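Local structure of peptidoglycan D,D-transpeptidase FtsI (Yersinia pestis, 6SYN) at residues Ser20-Arg25 against Thr214-Ala219; Gly117-His122 against Arg184-Val189; Ala290-Leu295 against Leu301-Asn306. The protein probably cross-links septal peptidoglycan during cell division as a class B penicillin-binding protein, a D,D-transpeptidase of the kind that penicillins block. All blocks are in the same frame, centred on the assembly; numbering follows the deposited sequence.

In the fold
Contacts 1 and 2 show how the N-terminal region of a class B penicillin-binding protein is joined to its transpeptidase fold, while contact 3 lies at the ligand pocket, to which it contributes Ser-304 and Asn-306. The first two are neighbours, their centres about 12 Å apart, with contact 2 nested along the chain inside the loop that contact 1 closes. They touch, among other places, where CB of Ala-219 lies 3.5 Å from CG2 of Val-189. Contact 3 stands apart beside the bound ring-opened penicillin. Its centre is about 39 Å from that of contact 1 and about 37 Å from that of contact 2, with nearest atoms about 23 Å away in each case.

Contact 1. Residues Ser20-Arg25 against Thr214-Ala219; sequences SDRSGR and TGEVLA
Arg-22 and Glu-216 form a salt bridge between the turn at 20-25 and the residue just before the edge strand 217-223. The stronger of its two bonds runs 3.1 Å from Arg-22 NH1 to Glu-216 OE2, and NH2 of the same guanidinium adds a weak bond of 3.3 Å to that oxygen. Both nitrogens thus fork onto a single oxygen, which lies in the guanidinium plane at its edge. Arg-22 gets there with CG between its backbone N and carbonyl carbon (chi1 61°) and a bend at chi3. The carboxylate stands almost upright against the guanidinium, the planes 81° apart, and NH1 meets OE2 from 65° above the carboxylate plane. NH1 has its stronger acceptor in Ser-180 O, while Val-394 N donates to OE2. Beside the pair, Leu-218 brings CD2 to 3.9 Å from Arg-22 NH1. A water 2.8 Å from Glu-216 OE1 donates to that oxygen and accepts a weak bond from Arg-22 NH2.

Further out, Thr-214 OG1 donates to the anti lone pair of Glu-216 OE1 over 2.7 Å and in turn accepts from Glu-216 N, closing an ST turn. Arg-22 sits in a type I turn from Asp-21 to Gly-24. Asp-21 OD1 holds this loop from within, accepting from Ser-23 N in an Asx turn and, through its opposite face, from Arg-25 N at 2.9 Å. Asp-21 OD2 accepts Arg-25 NH1 at 2.7 Å through its syn lone pair.

A largely buried ion pair needs polar company, and here Glu-216 OE2 has a backbone N-H besides the arginine, while OE1 has a hydroxyl and a water. Such donors should favour an ionised glutamate and a charged link between the N-terminal region and the transpeptidase sheet.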
loop_
_atom_site.group_PDB
_atom_site.type_symbol
_atom_site.label_atom_id
_atom_site.label_comp_id
_atom_site.label_asym_id
_atom_site.label_seq_id
_atom_site.Cartn_x
_atom_site.Cartn_y
_atom_site.Cartn_z
ATOM N N SER A 20 13.634 -10.716 9.023
ATOM C CA SER A 20 13.213 -9.988 10.243
ATOM C C SER A 20 12.869 -8.541 9.889
ATOM O O SER A 20 13.249 -8.075 8.801
ATOM C CB SER A 20 14.285 -10.048 11.283
ATOM O OG SER A 20 15.424 -9.317 10.854
ATOM N N ASP A 21 12.184 -7.859 10.804
ATOM C CA ASP A 21 11.847 -6.415 10.707
ATOM C C ASP A 21 13.047 -5.606 11.229
ATOM O O ASP A 21 14.037 -6.223 11.682
ATOM C CB ASP A 21 10.512 -6.135 11.415
ATOM C CG ASP A 21 10.619 -5.857 12.906
ATOM O OD1 ASP A 21 11.655 -6.231 13.506
ATOM O OD2 ASP A 21 9.663 -5.257 13.459
ATOM N N ARG A 22 12.950 -4.275 11.189
ATOM C CA ARG A 22 14.072 -3.331 11.451
ATOM C C ARG A 22 14.727 -3.572 12.824
ATOM O O ARG A 22 15.905 -3.200 12.947
ATOM C CB ARG A 22 13.606 -1.878 11.288
ATOM C CG ARG A 22 12.495 -1.420 12.224
ATOM C CD ARG A 22 12.260 0.076 12.085
ATOM N NE ARG A 22 13.532 0.796 12.035
ATOM C CZ ARG A 22 14.165 1.182 10.926
ATOM N NH1 ARG A 22 13.649 0.951 9.732
ATOM N NH2 ARG A 22 15.330 1.798 11.014
ATOM N N SER A 23 14.021 -4.167 13.798
ATOM C CA SER A 23 14.504 -4.399 15.190
ATOM C C SER A 23 14.840 -5.876 15.449
ATOM O O SER A 23 15.248 -6.181 16.581
ATOM C CB SER A 23 13.505 -3.906 16.199
ATOM O OG SER A 23 13.487 -2.485 16.250
ATOM N N GLY A 24 14.665 -6.760 14.463
ATOM C CA GLY A 24 15.021 -8.188 14.575
ATOM C C GLY A 24 13.848 -9.078 14.965
ATOM O O GLY A 24 14.114 -10.202 15.436
ATOM N N ARG A 25 12.601 -8.627 14.776
ATOM C CA ARG A 25 11.387 -9.465 15.001
ATOM C C ARG A 25 11.211 -10.399 13.809
ATOM O O ARG A 25 11.100 -9.939 12.675
ATOM C CB ARG A 25 10.118 -8.628 15.182
ATOM C CG ARG A 25 9.933 -8.046 16.575
ATOM C CD ARG A 25 8.802 -7.035 16.608
ATOM N NE ARG A 25 9.075 -5.985 17.576
ATOM C CZ ARG A 25 9.516 -4.761 17.296
ATOM N NH1 ARG A 25 9.740 -4.378 16.048
ATOM N NH2 ARG A 25 9.722 -3.907 18.284
ATOM N N THR A 214 14.891 9.071 6.042
ATOM C CA THR A 214 15.694 7.893 5.601
ATOM C C THR A 214 15.141 7.309 4.290
ATOM O O THR A 214 15.896 6.585 3.608
ATOM C CB THR A 214 15.753 6.830 6.708
ATOM O OG1 THR A 214 14.478 6.189 6.782
ATOM C CG2 THR A 214 16.115 7.399 8.063
ATOM N N GLY A 215 13.879 7.601 3.949
ATOM C CA GLY A 215 13.177 7.029 2.781
ATOM C C GLY A 215 12.789 5.578 3.014
ATOM O O GLY A 215 12.275 4.939 2.079
ATOM N N GLU A 216 13.023 5.065 4.221
ATOM C CA GLU A 216 12.687 3.673 4.595
ATOM C C GLU A 216 11.161 3.505 4.576
ATOM O O GLU A 216 10.452 4.447 5.009
ATOM C CB GLU A 216 13.253 3.363 5.977
ATOM C CG GLU A 216 14.757 3.209 6.000
ATOM C CD GLU A 216 15.291 3.056 7.410
ATOM O OE1 GLU A 216 15.194 4.030 8.183
ATOM O OE2 GLU A 216 15.759 1.956 7.745
ATOM N N VAL A 217 10.679 2.362 4.073
ATOM C CA VAL A 217 9.246 1.955 4.147
ATOM C C VAL A 217 9.046 1.251 5.489
ATOM O O VAL A 217 9.534 0.114 5.627
ATOM C CB VAL A 217 8.828 1.046 2.977
ATOM C CG1 VAL A 217 7.364 0.648 3.092
ATOM C CG2 VAL A 217 9.110 1.679 1.619
ATOM N N LEU A 218 8.377 1.925 6.428
ATOM C CA LEU A 218 8.121 1.454 7.813
ATOM C C LEU A 218 6.895 0.538 7.835
ATOM O O LEU A 218 6.843 -0.356 8.703
ATOM C CB LEU A 218 7.918 2.673 8.720
ATOM C CG LEU A 218 9.160 3.541 8.914
ATOM C CD1 LEU A 218 8.825 4.849 9.610
ATOM C CD2 LEU A 218 10.236 2.782 9.680
ATOM N N ALA A 219 5.931 0.770 6.940
ATOM C CA ALA A 219 4.695 -0.037 6.835
ATOM C C ALA A 219 4.171 0.002 5.398
ATOM O O ALA A 219 4.226 1.075 4.778
ATOM C CB ALA A 219 3.675 0.472 7.819
HETATM O O HOH W 1 17.609 3.999 9.555
#

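Contact 2. Residues Gly117-His122 against Arg184-Val189; sequences GQVMAH and RLQALV. With ACT (acetate ion), chain C.
With CG anti to the backbone N (chi1 -175°) and a bend at chi2 (75°), Gln-186 turns its amide out from helix 183-199 toward Val-119. Its NE2 donates to Val-119 O over 3.1 Å, an almost straight bond with an N-H...O angle of 170°. The acceptor lies close to the glutamine amide plane, whereas the donor is tilted out of the carbonyl plane of Val-119. Met-220 O, on strand 217-223, accepts from the same NE2, so one amide nitrogen serves two backbone carbonyls.

Carbon packing flanks the polar link. The side chains of Val-119 and Gln-186 run past each other in opposite directions, CG1 of Val-119 coming within 3.7 Å of Gln-186 CG and within 3.8 Å of Ala-187 CA. Met-120, bent at chi2, brings SD to 3.6 Å from Gln-186 CG. Arg-184, salt-bridged to Asp-182, donates from NH1 to acetate O at 3.3 Å, an ion probably from the crystallisation liquor.

Val-119 lies where backbone angles are helical but the regular bonds are absent, and its O takes a side-chain donor instead. A single neutral amide thereby ties segment 117-122, helix 183-199 and the transpeptidase sheet together.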
loop_
_atom_site.group_PDB
_atom_site.type_symbol
_atom_site.label_atom_id
_atom_site.label_comp_id
_atom_site.label_asym_id
_atom_site.label_seq_id
_atom_site.Cartn_x
_atom_site.Cartn_y
_atom_site.Cartn_z
ATOM N N GLY A 117 1.870 -13.490 9.826
ATOM C CA GLY A 117 0.684 -14.027 9.125
ATOM C C GLY A 117 0.241 -13.170 7.948
ATOM O O GLY A 117 1.085 -12.854 7.084
ATOM N N GLN A 118 -1.050 -12.813 7.918
ATOM C CA GLN A 118 -1.720 -12.095 6.798
ATOM C C GLN A 118 -1.269 -10.623 6.779
ATOM O O GLN A 118 -1.433 -9.982 5.718
ATOM C CB GLN A 118 -3.244 -12.248 6.909
ATOM C CG GLN A 118 -3.947 -11.118 7.653
ATOM C CD GLN A 118 -5.223 -11.537 8.345
ATOM O OE1 GLN A 118 -5.223 -12.428 9.191
ATOM N NE2 GLN A 118 -6.322 -10.874 8.016
ATOM N N VAL A 119 -0.697 -10.130 7.888
ATOM C CA VAL A 119 -0.328 -8.699 8.133
ATOM C C VAL A 119 0.839 -8.288 7.214
ATOM O O VAL A 119 0.722 -7.234 6.562
ATOM C CB VAL A 119 -0.016 -8.462 9.628
ATOM C CG1 VAL A 119 0.446 -7.040 9.917
ATOM C CG2 VAL A 119 -1.201 -8.809 10.519
ATOM N N MET A 120 1.921 -9.075 7.164
ATOM C CA MET A 120 3.112 -8.810 6.306
ATOM C C MET A 120 2.958 -9.513 4.950
ATOM O O MET A 120 3.847 -9.328 4.102
ATOM C CB MET A 120 4.409 -9.329 6.941
ATOM C CG MET A 120 4.779 -8.724 8.289
ATOM S SD MET A 120 5.619 -7.107 8.258
ATOM C CE MET A 120 6.548 -7.185 6.727
ATOM N N ALA A 121 1.901 -10.311 4.755
ATOM C CA ALA A 121 1.803 -11.317 3.667
ATOM C C ALA A 121 2.302 -10.722 2.344
ATOM O O ALA A 121 3.142 -11.354 1.690
ATOM C CB ALA A 121 0.389 -11.825 3.543
ATOM N N HIS A 122 1.808 -9.542 1.972
ATOM C CA HIS A 122 2.080 -8.899 0.661
ATOM C C HIS A 122 3.565 -8.522 0.547
ATOM O O HIS A 122 4.129 -8.733 -0.543
ATOM C CB HIS A 122 1.119 -7.724 0.449
ATOM C CG HIS A 122 -0.284 -8.168 0.206
ATOM N ND1 HIS A 122 -0.678 -8.735 -0.998
ATOM C CD2 HIS A 122 -1.375 -8.160 1.002
ATOM C CE1 HIS A 122 -1.958 -9.042 -0.934
ATOM N NE2 HIS A 122 -2.408 -8.702 0.285
ATOM N N ARG A 184 5.257 -3.877 14.641
ATOM C CA ARG A 184 4.277 -3.133 15.480
ATOM C C ARG A 184 3.489 -2.154 14.604
ATOM O O ARG A 184 2.260 -2.039 14.806
ATOM C CB ARG A 184 4.968 -2.329 16.588
ATOM C CG ARG A 184 5.629 -3.152 17.686
ATOM C CD ARG A 184 6.462 -2.277 18.610
ATOM N NE ARG A 184 7.435 -1.500 17.848
ATOM C CZ ARG A 184 8.031 -0.373 18.244
ATOM N NH1 ARG A 184 7.770 0.163 19.426
ATOM N NH2 ARG A 184 8.885 0.226 17.432
ATOM N N LEU A 185 4.177 -1.447 13.703
ATOM C CA LEU A 185 3.589 -0.368 12.864
ATOM C C LEU A 185 2.840 -0.995 11.681
ATOM O O LEU A 185 1.788 -0.452 11.307
ATOM C CB LEU A 185 4.689 0.594 12.394
ATOM C CG LEU A 185 5.498 1.307 13.482
ATOM C CD1 LEU A 185 6.336 2.421 12.875
ATOM C CD2 LEU A 185 4.614 1.877 14.584
ATOM N N GLN A 186 3.343 -2.103 11.125
ATOM C CA GLN A 186 2.627 -2.881 10.076
ATOM C C GLN A 186 1.318 -3.424 10.668
ATOM O O GLN A 186 0.274 -3.348 9.979
ATOM C CB GLN A 186 3.507 -4.003 9.519
ATOM C CG GLN A 186 2.862 -4.764 8.363
ATOM C CD GLN A 186 2.870 -3.999 7.062
ATOM O OE1 GLN A 186 3.392 -2.892 6.968
ATOM N NE2 GLN A 186 2.285 -4.594 6.033
ATOM N N ALA A 187 1.376 -3.939 11.900
ATOM C CA ALA A 187 0.219 -4.475 12.656
ATOM C C ALA A 187 -0.822 -3.366 12.833
ATOM O O ALA A 187 -2.006 -3.622 12.534
ATOM C CB ALA A 187 0.671 -5.036 13.981
ATOM N N LEU A 188 -0.388 -2.179 13.275
ATOM C CA LEU A 188 -1.272 -0.999 13.472
ATOM C C LEU A 188 -1.840 -0.552 12.125
ATOM O O LEU A 188 -3.064 -0.370 12.022
ATOM C CB LEU A 188 -0.501 0.155 14.112
ATOM C CG LEU A 188 -1.257 1.481 14.102
ATOM C CD1 LEU A 188 -2.548 1.362 14.901
ATOM C CD2 LEU A 188 -0.397 2.615 14.626
ATOM N N VAL A 189 -0.971 -0.332 11.143
ATOM C CA VAL A 189 -1.380 0.113 9.781
ATOM C C VAL A 189 -2.410 -0.884 9.235
ATOM O O VAL A 189 -3.548 -0.463 8.978
ATOM C CB VAL A 189 -0.167 0.273 8.844
ATOM C CG1 VAL A 189 -0.588 0.362 7.387
ATOM C CG2 VAL A 189 0.668 1.486 9.224
HETATM C C ACT C . 10.591 2.416 20.146
HETATM O O ACT C . 9.589 2.897 19.578
HETATM O OXT ACT C . 11.752 2.514 19.697
HETATM C CH3 ACT C . 10.387 1.657 21.470
#

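Contact 3. Residues Ala290-Leu295 against Leu301-Asn306. With CB9 ((2R,4S)-2-[(1R)-1-{[(2S)-2-carboxy-2-phenylacetyl]amino}-2-oxoethyl]-5,5-dimethyl-1,3-thiazolidine-4-carboxylic acid), chain D.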
loop_
_atom_site.group_PDB
_atom_site.type_symbol
_atom_site.label_atom_id
_atom_site.label_comp_id
_atom_site.label_asym_id
_atom_site.label_seq_id
_atom_site.Cartn_x
_atom_site.Cartn_y
_atom_site.Cartn_z
ATOM N N ALA A 290 -17.857 22.459 -2.646
ATOM C CA ALA A 290 -18.100 23.531 -1.659
ATOM C C ALA A 290 -18.057 24.869 -2.402
ATOM O O ALA A 290 -16.950 25.324 -2.750
ATOM C CB ALA A 290 -17.089 23.450 -0.540
ATOM N N ARG A 291 -19.235 25.436 -2.675
ATOM C CA ARG A 291 -19.428 26.693 -3.447
ATOM C C ARG A 291 -18.879 27.862 -2.611
ATOM O O ARG A 291 -19.373 28.077 -1.482
ATOM C CB ARG A 291 -20.908 26.801 -3.851
ATOM C CG ARG A 291 -21.463 28.213 -3.988
ATOM C CD ARG A 291 -21.241 28.820 -5.357
ATOM N NE ARG A 291 -21.741 30.188 -5.392
ATOM C CZ ARG A 291 -22.227 30.807 -6.466
ATOM N NH1 ARG A 291 -22.651 32.056 -6.364
ATOM N NH2 ARG A 291 -22.304 30.187 -7.634
ATOM N N TYR A 292 -17.863 28.553 -3.136
ATOM C CA TYR A 292 -17.211 29.731 -2.508
ATOM C C TYR A 292 -16.884 30.756 -3.599
ATOM O O TYR A 292 -16.318 30.374 -4.644
ATOM C CB TYR A 292 -15.957 29.312 -1.737
ATOM C CG TYR A 292 -16.202 28.830 -0.327
ATOM C CD1 TYR A 292 -16.258 29.726 0.729
ATOM C CD2 TYR A 292 -16.358 27.482 -0.040
ATOM C CE1 TYR A 292 -16.473 29.299 2.030
ATOM C CE2 TYR A 292 -16.572 27.036 1.255
ATOM C CZ TYR A 292 -16.630 27.949 2.294
ATOM O OH TYR A 292 -16.840 27.532 3.576
ATOM N N ALA A 293 -17.240 32.018 -3.354
ATOM C CA ALA A 293 -17.106 33.147 -4.303
ATOM C C ALA A 293 -15.621 33.457 -4.497
ATOM O O ALA A 293 -15.183 33.548 -5.655
ATOM C CB ALA A 293 -17.866 34.346 -3.787
ATOM N N GLU A 294 -14.900 33.603 -3.384
ATOM C CA GLU A 294 -13.440 33.879 -3.318
ATOM C C GLU A 294 -12.797 32.747 -2.514
ATOM O O GLU A 294 -13.549 31.984 -1.887
ATOM C CB GLU A 294 -13.140 35.217 -2.627
ATOM C CG GLU A 294 -14.236 36.267 -2.759
ATOM C CD GLU A 294 -15.414 36.138 -1.801
ATOM O OE1 GLU A 294 -15.288 35.406 -0.793
ATOM O OE2 GLU A 294 -16.464 36.768 -2.063
ATOM N N LEU A 295 -11.466 32.662 -2.502
ATOM C CA LEU A 295 -10.722 31.721 -1.621
ATOM C C LEU A 295 -9.236 32.102 -1.629
ATOM O O LEU A 295 -8.675 32.218 -2.733
ATOM C CB LEU A 295 -10.950 30.295 -2.143
ATOM C CG LEU A 295 -11.253 29.198 -1.117
ATOM C CD1 LEU A 295 -12.139 29.678 0.026
ATOM C CD2 LEU A 295 -11.904 28.006 -1.805
ATOM N N LEU A 301 -6.456 24.764 -0.664
ATOM C CA LEU A 301 -6.106 23.415 -0.137
ATOM C C LEU A 301 -7.087 23.013 0.978
ATOM O O LEU A 301 -7.395 21.815 1.081
ATOM C CB LEU A 301 -4.652 23.417 0.353
ATOM C CG LEU A 301 -3.596 23.706 -0.716
ATOM C CD1 LEU A 301 -2.221 23.852 -0.088
ATOM C CD2 LEU A 301 -3.567 22.625 -1.783
ATOM N N GLN A 302 -7.572 23.983 1.763
ATOM C CA GLN A 302 -8.491 23.797 2.925
ATOM C C GLN A 302 -9.859 23.287 2.455
ATOM O O GLN A 302 -10.392 22.364 3.096
ATOM C CB GLN A 302 -8.669 25.133 3.656
ATOM C CG GLN A 302 -9.594 25.084 4.865
ATOM C CD GLN A 302 -10.154 26.442 5.216
ATOM O OE1 GLN A 302 -10.534 27.226 4.356
ATOM N NE2 GLN A 302 -10.230 26.730 6.501
ATOM N N LYS A 303 -10.403 23.911 1.405
ATOM C CA LYS A 303 -11.744 23.623 0.823
ATOM C C LYS A 303 -11.639 22.593 -0.305
ATOM O O LYS A 303 -12.695 22.071 -0.731
ATOM C CB LYS A 303 -12.369 24.906 0.271
ATOM C CG LYS A 303 -13.351 25.584 1.209
ATOM C CD LYS A 303 -12.865 25.601 2.628
ATOM C CE LYS A 303 -13.701 26.486 3.520
ATOM N NZ LYS A 303 -14.808 25.719 4.134
ATOM N N SER A 304 -10.415 22.321 -0.762
ATOM C CA SER A 304 -10.110 21.546 -1.991
ATOM C C SER A 304 -10.825 22.194 -3.186
ATOM O O SER A 304 -11.768 21.597 -3.729
ATOM C CB SER A 304 -10.457 20.092 -1.824
ATOM O OG SER A 304 -9.581 19.295 -2.607
ATOM N N SER A 305 -10.367 23.383 -3.582
ATOM C CA SER A 305 -10.913 24.160 -4.726
ATOM C C SER A 305 -10.315 23.643 -6.040
ATOM O O SER A 305 -9.093 23.772 -6.233
ATOM C CB SER A 305 -10.668 25.638 -4.549
ATOM O OG SER A 305 -11.261 26.382 -5.604
ATOM N N ASN A 306 -11.159 23.084 -6.911
ATOM C CA ASN A 306 -10.785 22.666 -8.288
ATOM C C ASN A 306 -10.578 23.923 -9.143
ATOM O O ASN A 306 -9.584 23.961 -9.885
ATOM C CB ASN A 306 -11.827 21.742 -8.928
ATOM C CG ASN A 306 -11.826 20.332 -8.371
ATOM O OD1 ASN A 306 -10.993 19.969 -7.545
ATOM N ND2 ASN A 306 -12.758 19.519 -8.831
HETATM C C CB9 D . -10.314 16.136 -5.541
HETATM N N CB9 D . -12.682 16.003 -6.364
HETATM O O CB9 D . -10.228 14.952 -5.322
HETATM C CA CB9 D . -11.608 16.871 -5.874
HETATM C CB CB9 D . -12.027 17.777 -4.680
HETATM C CAA CB9 D . -14.215 17.707 -1.770
HETATM C CAB CB9 D . -14.952 15.762 -3.146
HETATM O OAD CB9 D . -12.680 14.927 -0.924
HETATM O OAE CB9 D . -15.491 15.129 -10.052
HETATM O OAF CB9 D . -12.425 16.720 -8.471
HETATM O OAG CB9 D . -10.997 16.286 -1.052
HETATM O OAH CB9 D . -13.568 14.343 -9.592
HETATM C CAJ CB9 D . -17.410 13.925 -5.330
HETATM C CAK CB9 D . -17.498 15.264 -5.631
HETATM C CAL CB9 D . -16.404 13.166 -5.880
HETATM C CAM CB9 D . -16.574 15.847 -6.484
HETATM C CAN CB9 D . -15.471 13.746 -6.731
HETATM N NAP CB9 D . -11.574 17.283 -3.372
HETATM S SAQ CB9 D . -13.835 17.876 -4.490
HETATM C CAR CB9 D . -12.003 15.765 -1.494
HETATM C CAS CB9 D . -14.542 15.000 -9.324
HETATM C CAT CB9 D . -13.125 16.181 -7.614
HETATM C CAU CB9 D . -15.528 15.106 -7.018
HETATM C CAX CB9 D . -12.450 16.206 -2.898
HETATM C CAY CB9 D . -14.564 15.773 -7.992
HETATM C CAZ CB9 D . -13.885 16.827 -2.964
HETATM O O HOH W 2 -14.689 24.138 -2.656
#
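Lys-303 NZ is held by two oxygens: it donates to Tyr-292 OH over 2.8 Å and to the backbone O of Gly-423. Bends at chi2 and chi4 carry the lysine chain across the tyrosine at about a right angle. CG approaches Tyr-292 CE2 to 3.5 Å, and CE lies equally far from CZ of that ring, so the aliphatic chain packs against the phenol whose hydroxyl accepts its hydrogen bond. Nearer the backbone, one methyl of Leu-295, CD2, is shared between Lys-303 CB and Ser-305 CB, 3.8 Å from each.

These contacts lie where helix 297-303 ends and Ser-304 takes up a positive phi (56°). Ser-305 is the N-cap of the next helix: its OG, anti to the backbone N (chi1 -176°), accepts from Gly-308 N and also bonds Asp-288. On the far side of this turn lies the ligand. NAP of the opened penicillin donates to Ser-304 OG at 2.9 Å, and Asn-306 ND2 donates to the amide oxygen OAF at 2.8 Å. Ser-304 OG also bonds Lys-255 and Lys-439, and Asn-306 OD1 bonds Lys-255.

Ser-304, Ser-305 and Asn-306 fit the SxN motif of penicillin-binding enzymes. Lys-303 and the capping Ser-305 spend their polar ends on the protein, while Ser-304 and Asn-306 present a hydroxyl and an amide to the antibiotic.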